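Local structure of putative iron binding protein (Bordetella pertussis Tohama I, 1Y9U) at residues V134-G139 with A169-K174; L104-L109 with A196-V201; E50-P55 with A245-N250; S9-R14 with D57-V62. The protein binds ferric iron through tyrosine side chains and probably serves as the periplasmic binding protein of an iron uptake system. All coordinates share one frame; numbering follows the deposited sequence. Where two conformers were deposited one is given.

How the contacts relate
Contact 4 closes first along the chain, joining strands 7-12 and 58-62 by parallel pairing; contact 3 brings the two loops beside their outer end together, its centre about 13 Å from that of contact 4. Contact 2 pairs strand 100-112 with strand 193-197, and contact 1 falls within the stretch of chain that contact 2 spans. The centres of contacts 1 and 2 are about 17 Å apart, and strand 134-135 neighbours strand 193-197. Contacts 1 and 3 lie on opposite sides of the chain's centre, their own centres about 44 Å apart. Contacts 2 and 4 meet where Arg105 approaches Arg14 and Val62, next to the tyrosines that bind iron, as expected of a two-lobed periplasmic binding protein.

Contact 1: residues V134-G139 with A169-K174; sequences VCIRSG and ANLARK
Leu171 lays its CD2 methyl against two branched residues of 134-139, with Ile136 CG2 at 3.6 Å and Val134 CG1 at 3.8 Å from that one atom. Its CG stands anti to the carbonyl carbon (chi1 -59°), and the end of the side chain comes nearer to the neighbouring segment than its base. Leucine and the beta-branched pair suit the place, since their branched ends bring methyls together in an apolar patch.

The backbones are tied beside this patch by a single bridge. Ala172 N donates to Val134 O over 2.8 Å, nearly straight at 170°, while the return bond from Val134 N to Asn170 O is weak. Ala172 is small enough to let the chains come this close.

Farther along, Arg173 passes its guanidinium over Cys135, whose CB lies 3.7 Å above the plane, toward the rim. NE, 3.6 Å from Cys135 SG, makes its salt bridge with Asp185, and NH1 stands 3.0 Å from Ile136 O. A water accepts from Ile136 N and lies 2.8 Å from Arg173 O. Cys135 itself is fixed by its disulfide to Cys191.

The contact thus joins the chain leaving helix 157-170 to strand 134-135, which has strand 193-197 as its neighbour in the sheet; helix 179-187 packs on Cys135 and Arg173, and helix 142-155 on Ile136.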
loop_
_atom_site.group_PDB
_atom_site.type_symbol
_atom_site.label_atom_id
_atom_site.label_comp_id
_atom_site.label_asym_id
_atom_site.label_seq_id
_atom_site.Cartn_x
_atom_site.Cartn_y
_atom_site.Cartn_z
ATOM N N VAL A 134 -21.570 -8.227 2.669
ATOM C CA VAL A 134 -20.298 -7.508 2.481
ATOM C C VAL A 134 -19.896 -6.693 3.707
ATOM O O VAL A 134 -20.689 -5.961 4.259
ATOM C CB VAL A 134 -20.394 -6.555 1.255
ATOM C CG1 VAL A 134 -19.092 -5.817 1.048
ATOM C CG2 VAL A 134 -20.786 -7.325 0.004
ATOM N N CYS A 135 -18.634 -6.837 4.112
ATOM C CA CYS A 135 -18.042 -6.007 5.157
ATOM C C CYS A 135 -16.944 -5.123 4.569
ATOM O O CYS A 135 -16.184 -5.552 3.693
ATOM C CB CYS A 135 -17.418 -6.849 6.265
ATOM S SG CYS A 135 -18.559 -7.693 7.376
ATOM N N ILE A 136 -16.844 -3.910 5.090
ATOM C CA ILE A 136 -15.817 -2.956 4.694
ATOM C C ILE A 136 -15.680 -1.873 5.750
ATOM O O ILE A 136 -16.644 -1.584 6.464
ATOM C CB ILE A 136 -16.135 -2.363 3.303
ATOM C CG1 ILE A 136 -14.893 -1.752 2.668
ATOM C CG2 ILE A 136 -17.267 -1.350 3.384
ATOM C CD1 ILE A 136 -15.102 -1.247 1.241
ATOM N N ARG A 137 -14.481 -1.294 5.859
ATOM C CA ARG A 137 -14.291 -0.125 6.723
ATOM C C ARG A 137 -14.820 1.147 6.050
ATOM O O ARG A 137 -15.236 1.129 4.904
ATOM C CB ARG A 137 -12.808 0.018 7.072
ATOM C CG ARG A 137 -11.949 0.631 5.979
ATOM C CD ARG A 137 -10.479 0.613 6.268
ATOM N NE ARG A 137 -10.180 1.269 7.528
ATOM C CZ ARG A 137 -9.140 0.949 8.297
ATOM N NH1 ARG A 137 -8.293 -0.008 7.924
ATOM N NH2 ARG A 137 -8.942 1.605 9.427
ATOM N N SER A 138 -14.767 2.266 6.764
ATOM C CA SER A 138 -15.224 3.551 6.230
ATOM C C SER A 138 -14.771 3.794 4.810
ATOM O O SER A 138 -13.595 3.621 4.472
ATOM C CB SER A 138 -14.690 4.682 7.105
ATOM O OG SER A 138 -14.892 5.933 6.501
ATOM N N GLY A 139 -15.696 4.236 3.967
ATOM C CA GLY A 139 -15.361 4.619 2.616
ATOM C C GLY A 139 -14.396 5.786 2.478
ATOM O O GLY A 139 -13.797 5.948 1.428
ATOM N N ALA A 169 -25.347 -0.524 -0.516
ATOM C CA ALA A 169 -26.612 -1.237 -0.328
ATOM C C ALA A 169 -26.374 -2.654 0.154
ATOM O O ALA A 169 -27.239 -3.263 0.816
ATOM C CB ALA A 169 -27.366 -1.266 -1.631
ATOM N N ASN A 170 -25.208 -3.198 -0.204
ATOM C CA ASN A 170 -24.862 -4.581 0.113
ATOM C C ASN A 170 -24.211 -4.769 1.489
ATOM O O ASN A 170 -23.995 -5.905 1.905
ATOM C CB ASN A 170 -23.899 -5.162 -0.928
ATOM C CG ASN A 170 -24.564 -5.525 -2.247
ATOM O OD1 ASN A 170 -23.888 -5.731 -3.268
ATOM N ND2 ASN A 170 -25.875 -5.645 -2.225
ATOM N N LEU A 171 -23.890 -3.681 2.192
ATOM C CA LEU A 171 -23.177 -3.829 3.453
ATOM C C LEU A 171 -23.986 -4.550 4.502
ATOM O O LEU A 171 -25.170 -4.296 4.696
ATOM C CB LEU A 171 -22.669 -2.482 3.974
ATOM C CG LEU A 171 -21.710 -1.736 3.029
ATOM C CD1 LEU A 171 -21.214 -0.468 3.690
ATOM C CD2 LEU A 171 -20.553 -2.614 2.568
ATOM N N ALA A 172 -23.314 -5.457 5.219
ATOM C CA ALA A 172 -23.917 -6.202 6.317
ATOM C C ALA A 172 -24.012 -5.377 7.580
ATOM O O ALA A 172 -24.827 -5.663 8.446
ATOM C CB ALA A 172 -23.087 -7.458 6.595
ATOM N N ARG A 173 -23.147 -4.383 7.699
ATOM C CA ARG A 173 -23.124 -3.488 8.841
ATOM C C ARG A 173 -22.459 -2.195 8.356
ATOM O O ARG A 173 -21.960 -2.127 7.234
ATOM C CB ARG A 173 -22.437 -4.123 10.078
ATOM C CG ARG A 173 -21.214 -5.000 9.831
ATOM C CD ARG A 173 -20.009 -4.222 9.493
ATOM N NE ARG A 173 -18.755 -4.959 9.667
ATOM C CZ ARG A 173 -17.579 -4.444 9.344
ATOM N NH1 ARG A 173 -17.527 -3.218 8.827
ATOM N NH2 ARG A 173 -16.466 -5.136 9.532
ATOM N N LYS A 174 -22.462 -1.163 9.178
ATOM C CA LYS A 174 -22.014 0.134 8.727
ATOM C C LYS A 174 -20.514 0.068 8.414
ATOM O O LYS A 174 -19.752 -0.724 8.995
ATOM C CB LYS A 174 -22.385 1.215 9.762
ATOM C CG LYS A 174 -21.370 2.273 10.099
ATOM C CD LYS A 174 -21.133 2.340 11.611
ATOM C CE LYS A 174 -20.460 3.620 12.106
ATOM N NZ LYS A 174 -19.776 3.412 13.420
HETATM O O HOH W 1 -19.370 -2.789 6.320
#

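Contact 2: residues L104-L109 with A196-V201; sequences LRDRVL and ANAYYV
Asn197 OD1 accepts from Arg107 NH1 at 2.9 Å, and that same NH1 also forms a salt bridge with Asp179. The oxygen lies in the guanidinium plane, yet the donor stands above the amide's carbonyl plane, the two flat groups being almost perpendicular at 88°. Arg107 reaches over because CG is anti to the backbone N (chi1 -167°) and the chain bends at chi2; the Ala196 CA then lies over one face of its guanidinium.

Behind these side chains the strands pair antiparallel. Val108 N donates to Ala196 O and Ala196 N to Val108 O, making a hydrogen-bonded pair, whereas Arg107 and Asn197 form the non-hydrogen-bonded pair next to it. Ala198 N then donates to Asp106 O over 3.0 Å, just where strand 193-197 gives way to helix 198-206. A water 2.9 Å from Asp106 O accepts from Tyr199 N. The small Ala198 methyl lets the chain turn into the helix close to strand 100-112, with Val108 CG2 at 3.9 Å from its CB and Asp106 OD2, salt-bridged to Arg224, at 3.4 Å.

Nearer the iron site, in the conformer given, Tyr199 CE2 lies over one face of the Arg105 guanidinium, toward its rim; the finer geometry of this pair is doubtful. Arg105 NH1 is bridged to Glu276. Tyr199, Tyr200 and Tyr143 are iron ligands of this protein, although this chain carries no iron. A guanidinium beside them could favour a metal-binding tyrosinate, though Glu276 offsets part of its charge.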
loop_
_atom_site.group_PDB
_atom_site.type_symbol
_atom_site.label_atom_id
_atom_site.label_comp_id
_atom_site.label_asym_id
_atom_site.label_seq_id
_atom_site.Cartn_x
_atom_site.Cartn_y
_atom_site.Cartn_z
ATOM N N LEU A 104 4.360 -3.105 -2.452
ATOM C CA LEU A 104 2.988 -3.018 -2.944
ATOM C C LEU A 104 2.020 -3.448 -1.860
ATOM O O LEU A 104 2.254 -4.450 -1.173
ATOM C CB LEU A 104 2.766 -3.891 -4.178
ATOM C CG LEU A 104 3.827 -3.766 -5.269
ATOM C CD1 LEU A 104 3.479 -4.680 -6.433
ATOM C CD2 LEU A 104 3.996 -2.331 -5.730
ATOM N N ARG A 105 0.913 -2.717 -1.763
ATOM C CA ARG A 105 -0.151 -2.920 -0.776
ATOM C C ARG A 105 -1.456 -3.111 -1.532
ATOM O O ARG A 105 -2.181 -2.159 -1.792
ATOM C CB ARG A 105 -0.184 -1.698 0.118
ATOM C CG ARG A 105 1.073 -1.612 0.996
ATOM C CD ARG A 105 1.343 -0.253 1.559
ATOM N NE ARG A 105 0.253 0.278 2.363
ATOM C CZ ARG A 105 0.129 0.146 3.679
ATOM N NH1 ARG A 105 1.004 -0.509 4.420
ATOM N NH2 ARG A 105 -0.905 0.700 4.270
ATOM N N ASP A 106 -1.725 -4.360 -1.882
ATOM C CA ASP A 106 -2.877 -4.740 -2.669
ATOM C C ASP A 106 -4.126 -4.840 -1.842
ATOM O O ASP A 106 -4.116 -5.371 -0.718
ATOM C CB ASP A 106 -2.652 -6.018 -3.493
ATOM C CG ASP A 106 -2.137 -7.201 -2.711
ATOM O OD1 ASP A 106 -1.213 -7.061 -1.885
ATOM O OD2 ASP A 106 -2.565 -8.325 -2.956
ATOM N N ARG A 107 -5.201 -4.317 -2.410
ATOM C CA ARG A 107 -6.489 -4.314 -1.746
ATOM C C ARG A 107 -7.335 -5.410 -2.376
ATOM O O ARG A 107 -7.612 -5.379 -3.563
ATOM C CB ARG A 107 -7.147 -2.942 -1.827
ATOM C CG ARG A 107 -8.335 -2.788 -0.905
ATOM C CD ARG A 107 -8.530 -1.341 -0.407
ATOM N NE ARG A 107 -9.536 -1.168 0.641
ATOM C CZ ARG A 107 -9.335 -1.492 1.912
ATOM N NH1 ARG A 107 -8.201 -2.043 2.305
ATOM N NH2 ARG A 107 -10.284 -1.260 2.800
ATOM N N VAL A 108 -7.650 -6.422 -1.571
ATOM C CA VAL A 108 -8.178 -7.684 -2.057
ATOM C C VAL A 108 -9.531 -8.003 -1.420
ATOM O O VAL A 108 -10.075 -7.224 -0.652
ATOM C CB VAL A 108 -7.138 -8.810 -1.816
ATOM C CG1 VAL A 108 -5.774 -8.454 -2.459
ATOM C CG2 VAL A 108 -6.944 -9.087 -0.338
ATOM N N LEU A 109 -10.069 -9.174 -1.752
ATOM C CA LEU A 109 -11.317 -9.656 -1.202
ATOM C C LEU A 109 -11.022 -10.751 -0.193
ATOM O O LEU A 109 -10.417 -11.764 -0.526
ATOM C CB LEU A 109 -12.205 -10.207 -2.311
ATOM C CG LEU A 109 -13.684 -10.380 -1.955
ATOM C CD1 LEU A 109 -14.407 -9.028 -1.810
ATOM C CD2 LEU A 109 -14.391 -11.257 -2.972
ATOM N N ALA A 196 -10.368 -5.576 1.860
ATOM C CA ALA A 196 -9.365 -5.300 2.876
ATOM C C ALA A 196 -7.990 -5.623 2.303
ATOM O O ALA A 196 -7.869 -6.298 1.283
ATOM C CB ALA A 196 -9.644 -6.086 4.135
ATOM N N ASN A 197 -6.931 -5.122 2.934
ATOM C CA ASN A 197 -5.608 -5.251 2.358
ATOM C C ASN A 197 -4.992 -6.638 2.640
ATOM O O ASN A 197 -5.128 -7.194 3.731
ATOM C CB ASN A 197 -4.698 -4.158 2.828
ATOM C CG ASN A 197 -4.953 -2.850 2.135
ATOM O OD1 ASN A 197 -5.684 -2.791 1.195
ATOM N ND2 ASN A 197 -4.346 -1.783 2.632
ATOM N N ALA A 198 -4.283 -7.179 1.654
ATOM C CA ALA A 198 -3.753 -8.532 1.724
ATOM C C ALA A 198 -2.744 -8.730 2.842
ATOM O O ALA A 198 -2.672 -9.773 3.465
ATOM C CB ALA A 198 -3.109 -8.865 0.403
ATOM N N TYR A 199 -1.769 -7.797 3.034
ATOM C CA TYR A 199 -0.748 -7.883 4.246
ATOM C C TYR A 199 -1.411 -8.184 5.625
ATOM O O TYR A 199 -0.822 -8.858 6.502
ATOM C CB TYR A 199 0.270 -6.651 4.402
ATOM C CG TYR A 199 -0.366 -5.269 4.753
ATOM C CD1 TYR A 199 -0.710 -4.997 6.053
ATOM C CD2 TYR A 199 -0.585 -4.282 3.819
ATOM C CE1 TYR A 199 -1.268 -3.804 6.421
ATOM C CE2 TYR A 199 -1.205 -3.055 4.214
ATOM C CZ TYR A 199 -1.489 -2.860 5.500
ATOM O OH TYR A 199 -2.079 -1.648 5.776
ATOM N N TYR A 200 -2.618 -7.702 5.855
ATOM C CA TYR A 200 -3.202 -8.043 7.140
ATOM C C TYR A 200 -3.465 -9.551 7.261
ATOM O O TYR A 200 -3.423 -10.106 8.364
ATOM C CB TYR A 200 -4.500 -7.328 7.407
ATOM C CG TYR A 200 -4.355 -5.836 7.555
ATOM C CD1 TYR A 200 -4.922 -4.954 6.630
ATOM C CD2 TYR A 200 -3.660 -5.287 8.620
ATOM C CE1 TYR A 200 -4.799 -3.598 6.772
ATOM C CE2 TYR A 200 -3.548 -3.929 8.769
ATOM C CZ TYR A 200 -4.128 -3.091 7.843
ATOM O OH TYR A 200 -3.995 -1.733 8.000
ATOM N N VAL A 201 -3.716 -10.216 6.136
ATOM C CA VAL A 201 -3.901 -11.661 6.111
ATOM C C VAL A 201 -2.536 -12.330 6.332
ATOM O O VAL A 201 -2.463 -13.366 6.989
ATOM C CB VAL A 201 -4.568 -12.131 4.806
ATOM C CG1 VAL A 201 -4.825 -13.646 4.859
ATOM C CG2 VAL A 201 -5.846 -11.357 4.552
HETATM O O HOH W 2 -3.966 -0.031 0.038
HETATM O O HOH W 3 -1.787 -5.620 0.963
#

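Contact 3: residues E50-P55 with A245-N250; sequences EGDKSP and AAHAPN
With CG anti to the carbonyl carbon (chi1 -60°) and the ring turned to chi2 -69°, His247 presents one face of its imidazole to Asp52. The Asp52 CA lies over that face in a CH-pi contact, 3.9 Å from the ring centroid and 15° off the normal, while Ala246 CB covers the opposite face. Asp52 OD2 also hangs above the ring, 3.2 Å from His247 NE2, but the angle is too poor for a hydrogen bond. A flat ring suits this place because it can be sandwiched between backbone and methyl.

No direct hydrogen bond joins the segments. One water lies within hydrogen-bonding distance of both Asp52 O and His247 O, linking the loops. The rigid pyrrolidine ring of Pro249 lays its CG and CD on backbone oxygens, CG 3.6 Å from Pro55 O and CD beside Ser54 O. Within 50-55, Glu50 OE1 accepts from Ser54 OG at 2.8 Å through its anti lone pair, and also bonds Tyr11 OH. Gly51, the first residue to leave helical angles after helix 43-50, takes a positive phi that glycine adopts readily.

His247 sits in a type I beta turn running from Ala245 to Ala248, so the arrangement is a surface meeting of two connections, one leading from helix to strand and the other from strand to helix.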
loop_
_atom_site.group_PDB
_atom_site.type_symbol
_atom_site.label_atom_id
_atom_site.label_comp_id
_atom_site.label_asym_id
_atom_site.label_seq_id
_atom_site.Cartn_x
_atom_site.Cartn_y
_atom_site.Cartn_z
ATOM N N GLU A 50 12.878 22.614 8.136
ATOM C CA GLU A 50 14.309 22.477 8.358
ATOM C C GLU A 50 15.091 23.185 7.242
ATOM O O GLU A 50 16.274 23.462 7.395
ATOM C CB GLU A 50 14.692 20.994 8.470
ATOM C CG GLU A 50 14.221 20.363 9.777
ATOM C CD GLU A 50 14.562 18.889 9.919
ATOM O OE1 GLU A 50 15.085 18.299 8.953
ATOM O OE2 GLU A 50 14.327 18.328 11.012
ATOM N N GLY A 51 14.423 23.461 6.120
ATOM C CA GLY A 51 14.972 24.296 5.061
ATOM C C GLY A 51 16.156 23.727 4.301
ATOM O O GLY A 51 16.300 22.511 4.166
ATOM N N ASP A 52 17.011 24.627 3.815
ATOM C CA ASP A 52 18.124 24.279 2.925
ATOM C C ASP A 52 19.185 23.395 3.582
ATOM O O ASP A 52 19.874 22.637 2.888
ATOM C CB ASP A 52 18.801 25.551 2.397
ATOM C CG ASP A 52 18.136 26.106 1.153
ATOM O OD1 ASP A 52 18.798 26.887 0.425
ATOM O OD2 ASP A 52 16.963 25.841 0.817
ATOM N N LYS A 53 19.332 23.499 4.904
ATOM C CA LYS A 53 20.298 22.686 5.637
ATOM C C LYS A 53 19.689 21.471 6.346
ATOM O O LYS A 53 20.337 20.866 7.200
ATOM C CB LYS A 53 21.070 23.548 6.651
ATOM C CG LYS A 53 21.941 24.645 6.038
ATOM C CD LYS A 53 22.816 24.081 4.941
ATOM C CE LYS A 53 23.968 24.975 4.610
ATOM N NZ LYS A 53 24.572 24.555 3.330
ATOM N N SER A 54 18.463 21.092 5.985
ATOM C CA SER A 54 17.851 19.887 6.553
ATOM C C SER A 54 18.805 18.714 6.359
ATOM O O SER A 54 19.297 18.519 5.235
ATOM C CB SER A 54 16.522 19.575 5.867
ATOM O OG SER A 54 15.992 18.342 6.348
ATOM N N PRO A 55 19.084 17.941 7.410
ATOM C CA PRO A 55 19.939 16.754 7.289
ATOM C C PRO A 55 19.336 15.609 6.475
ATOM O O PRO A 55 20.050 14.651 6.199
ATOM C CB PRO A 55 20.092 16.266 8.733
ATOM C CG PRO A 55 19.604 17.341 9.584
ATOM C CD PRO A 55 18.644 18.138 8.799
ATOM N N ALA A 245 15.782 13.548 -0.750
ATOM C CA ALA A 245 15.404 14.895 -0.297
ATOM C C ALA A 245 16.069 15.989 -1.127
ATOM O O ALA A 245 17.209 15.838 -1.590
ATOM C CB ALA A 245 15.744 15.073 1.154
ATOM N N ALA A 246 15.351 17.098 -1.292
ATOM C CA ALA A 246 15.769 18.209 -2.160
ATOM C C ALA A 246 17.161 18.756 -1.817
ATOM O O ALA A 246 17.934 19.114 -2.713
ATOM C CB ALA A 246 14.738 19.331 -2.085
ATOM N N HIS A 247 17.471 18.802 -0.534
ATOM C CA HIS A 247 18.737 19.372 -0.061
ATOM C C HIS A 247 19.663 18.341 0.595
ATOM O O HIS A 247 20.498 18.671 1.443
ATOM C CB HIS A 247 18.420 20.548 0.870
ATOM C CG HIS A 247 17.642 21.630 0.193
ATOM N ND1 HIS A 247 18.189 22.425 -0.789
ATOM C CD2 HIS A 247 16.351 22.023 0.318
ATOM C CE1 HIS A 247 17.276 23.273 -1.229
ATOM N NE2 HIS A 247 16.149 23.048 -0.577
ATOM N N ALA A 248 19.537 17.079 0.176
ATOM C CA ALA A 248 20.316 15.991 0.763
ATOM C C ALA A 248 21.781 16.393 0.874
ATOM O O ALA A 248 22.392 16.676 -0.153
ATOM C CB ALA A 248 20.189 14.739 -0.091
ATOM N N PRO A 249 22.317 16.434 2.091
ATOM C CA PRO A 249 23.747 16.741 2.276
ATOM C C PRO A 249 24.686 15.593 1.909
ATOM O O PRO A 249 25.862 15.836 1.654
ATOM C CB PRO A 249 23.829 17.052 3.777
ATOM C CG PRO A 249 22.725 16.228 4.403
ATOM C CD PRO A 249 21.632 16.313 3.393
ATOM N N ASN A 250 24.188 14.359 1.909
ATOM C CA ASN A 250 24.955 13.178 1.520
ATOM C C ASN A 250 24.292 12.533 0.301
ATOM O O ASN A 250 23.816 11.394 0.392
ATOM C CB ASN A 250 25.034 12.189 2.675
ATOM C CG ASN A 250 25.511 12.827 3.970
ATOM O OD1 ASN A 250 26.698 13.145 4.111
ATOM N ND2 ASN A 250 24.606 13.004 4.924
HETATM O O HOH W 4 21.590 20.244 3.481
#

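Contact 4: residues S9-R14 with D57-V62; sequences SLYTTR and DVLMTV
Parallel beta pairing in the central sheet brings strands 7-12 and 58-62 together, Leu10 opposite Val58, Tyr11 opposite Leu59 and Thr12 opposite Met60. Tyr11 N donates to Val58 O, Met60 N to Tyr11 O and Thr13 N to Met60 O, the run expected of parallel neighbours. At its start Ser9 O takes two bonds, from Asp57 N and Val58 N, while Ser9 N donates to Asp57 OD2 at 2.8 Å through the oxygen's anti lone pair. Aspartate suits this end of the pairing because its other oxygen can accept from Asn250 N.

On one face Leu10 CD1 meets Val58 CG1 at 3.6 Å and Met60 CB at 3.9 Å, and Thr12 lies alongside Met60, with OG1 3.6 Å from SD. Val58 and Met60 pack on helix 251-261. On the other face Tyr11 CB touches Leu59 CD2.

Just past strand 7-12, Thr13 OG1 and Thr61 OG1 share a hydrogen bond of 2.9 Å. Thr12 OG1, anti to its backbone N (chi1 174°), accepts from Arg14 N in an ST turn. Arg14, bent at chi2 and chi3, receives Val62 CG2 3.3 Å above one guanidinium face, and NH2 is bridged to Glu276.

Parallel strands linked through intervening helices are typical of the alpha/beta lobes of periplasmic binding proteins, and here their ends come close to iron-binding Tyr143 and Tyr199.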
loop_
_atom_site.group_PDB
_atom_site.type_symbol
_atom_site.label_atom_id
_atom_site.label_comp_id
_atom_site.label_asym_id
_atom_site.label_seq_id
_atom_site.Cartn_x
_atom_site.Cartn_y
_atom_site.Cartn_z
ATOM N N SER A 9 21.077 10.041 6.258
ATOM C CA SER A 9 19.936 10.200 7.147
ATOM C C SER A 9 18.620 9.823 6.456
ATOM O O SER A 9 18.234 10.411 5.465
ATOM C CB SER A 9 19.864 11.630 7.687
ATOM O OG SER A 9 20.994 11.903 8.499
ATOM N N LEU A 10 17.945 8.833 7.024
ATOM C CA LEU A 10 16.645 8.373 6.521
ATOM C C LEU A 10 15.540 8.933 7.387
ATOM O O LEU A 10 15.437 8.569 8.546
ATOM C CB LEU A 10 16.597 6.853 6.551
ATOM C CG LEU A 10 15.249 6.212 6.154
ATOM C CD1 LEU A 10 14.901 6.489 4.700
ATOM C CD2 LEU A 10 15.285 4.720 6.437
ATOM N N TYR A 11 14.728 9.812 6.823
ATOM C CA TYR A 11 13.518 10.282 7.497
ATOM C C TYR A 11 12.380 9.378 7.043
ATOM O O TYR A 11 12.093 9.318 5.853
ATOM C CB TYR A 11 13.180 11.721 7.104
ATOM C CG TYR A 11 13.990 12.825 7.774
ATOM C CD1 TYR A 11 15.339 12.669 8.087
ATOM C CD2 TYR A 11 13.396 14.042 8.062
ATOM C CE1 TYR A 11 16.054 13.696 8.677
ATOM C CE2 TYR A 11 14.111 15.066 8.648
ATOM C CZ TYR A 11 15.425 14.881 8.955
ATOM O OH TYR A 11 16.130 15.911 9.531
ATOM N N THR A 12 11.719 8.717 7.991
ATOM C CA THR A 12 10.725 7.692 7.678
ATOM C C THR A 12 9.488 7.794 8.539
ATOM O O THR A 12 9.586 7.969 9.743
ATOM C CB THR A 12 11.333 6.297 7.832
ATOM O OG1 THR A 12 10.301 5.301 7.668
ATOM C CG2 THR A 12 11.960 6.086 9.232
ATOM N N THR A 13 8.322 7.646 7.912
ATOM C CA THR A 13 7.064 7.566 8.647
ATOM C C THR A 13 6.708 6.115 8.950
ATOM O O THR A 13 5.682 5.841 9.596
ATOM C CB THR A 13 5.921 8.233 7.871
ATOM O OG1 THR A 13 5.587 7.439 6.717
ATOM C CG2 THR A 13 6.302 9.632 7.329
ATOM N N ARG A 14 7.509 5.177 8.440
ATOM C CA ARG A 14 7.382 3.758 8.776
ATOM C C ARG A 14 8.178 3.442 10.031
ATOM O O ARG A 14 9.339 3.867 10.134
ATOM C CB ARG A 14 7.904 2.886 7.625
ATOM C CG ARG A 14 7.279 3.188 6.287
ATOM C CD ARG A 14 7.150 1.944 5.415
ATOM N NE ARG A 14 5.997 1.148 5.862
ATOM C CZ ARG A 14 5.499 0.110 5.198
ATOM N NH1 ARG A 14 6.067 -0.320 4.082
ATOM N NH2 ARG A 14 4.446 -0.513 5.662
ATOM N N ASP A 57 18.331 12.923 3.925
ATOM C CA ASP A 57 18.866 12.414 2.666
ATOM C C ASP A 57 17.814 11.665 1.850
ATOM O O ASP A 57 17.670 11.896 0.656
ATOM C CB ASP A 57 20.074 11.501 2.933
ATOM C CG ASP A 57 21.293 12.269 3.368
ATOM O OD1 ASP A 57 21.637 13.222 2.648
ATOM O OD2 ASP A 57 21.949 11.955 4.376
ATOM N N VAL A 58 17.119 10.743 2.508
ATOM C CA VAL A 58 16.086 9.917 1.885
ATOM C C VAL A 58 14.812 10.055 2.717
ATOM O O VAL A 58 14.868 10.000 3.940
ATOM C CB VAL A 58 16.522 8.439 1.831
ATOM C CG1 VAL A 58 15.406 7.553 1.293
ATOM C CG2 VAL A 58 17.774 8.285 0.976
ATOM N N LEU A 59 13.689 10.239 2.028
ATOM C CA LEU A 59 12.365 10.362 2.630
ATOM C C LEU A 59 11.598 9.092 2.301
ATOM O O LEU A 59 11.517 8.726 1.147
ATOM C CB LEU A 59 11.636 11.552 2.032
ATOM C CG LEU A 59 12.395 12.870 2.048
ATOM C CD1 LEU A 59 11.499 13.968 1.520
ATOM C CD2 LEU A 59 12.869 13.170 3.446
ATOM N N MET A 60 11.063 8.435 3.318
ATOM C CA MET A 60 10.337 7.167 3.153
ATOM C C MET A 60 8.942 7.289 3.783
ATOM O O MET A 60 8.819 7.720 4.941
ATOM C CB MET A 60 11.108 6.053 3.860
ATOM C CG MET A 60 10.404 4.706 3.917
ATOM S SD MET A 60 11.350 3.444 4.779
ATOM C CE MET A 60 12.435 3.022 3.526
ATOM N N THR A 61 7.905 6.887 3.051
ATOM C CA THR A 61 6.545 6.946 3.583
ATOM C C THR A 61 5.646 5.917 2.916
ATOM O O THR A 61 6.104 5.094 2.104
ATOM C CB THR A 61 6.035 8.415 3.456
ATOM O OG1 THR A 61 4.824 8.604 4.214
ATOM C CG2 THR A 61 5.684 8.771 2.049
ATOM N N VAL A 62 4.369 5.950 3.284
ATOM C CA VAL A 62 3.362 5.051 2.745
ATOM C C VAL A 62 2.268 5.893 2.103
ATOM O O VAL A 62 1.976 6.989 2.587
ATOM C CB VAL A 62 2.810 4.166 3.877
ATOM C CG1 VAL A 62 1.757 3.194 3.374
ATOM C CG2 VAL A 62 3.948 3.411 4.564
HETATM O O HOH W 5 22.396 13.582 7.048
#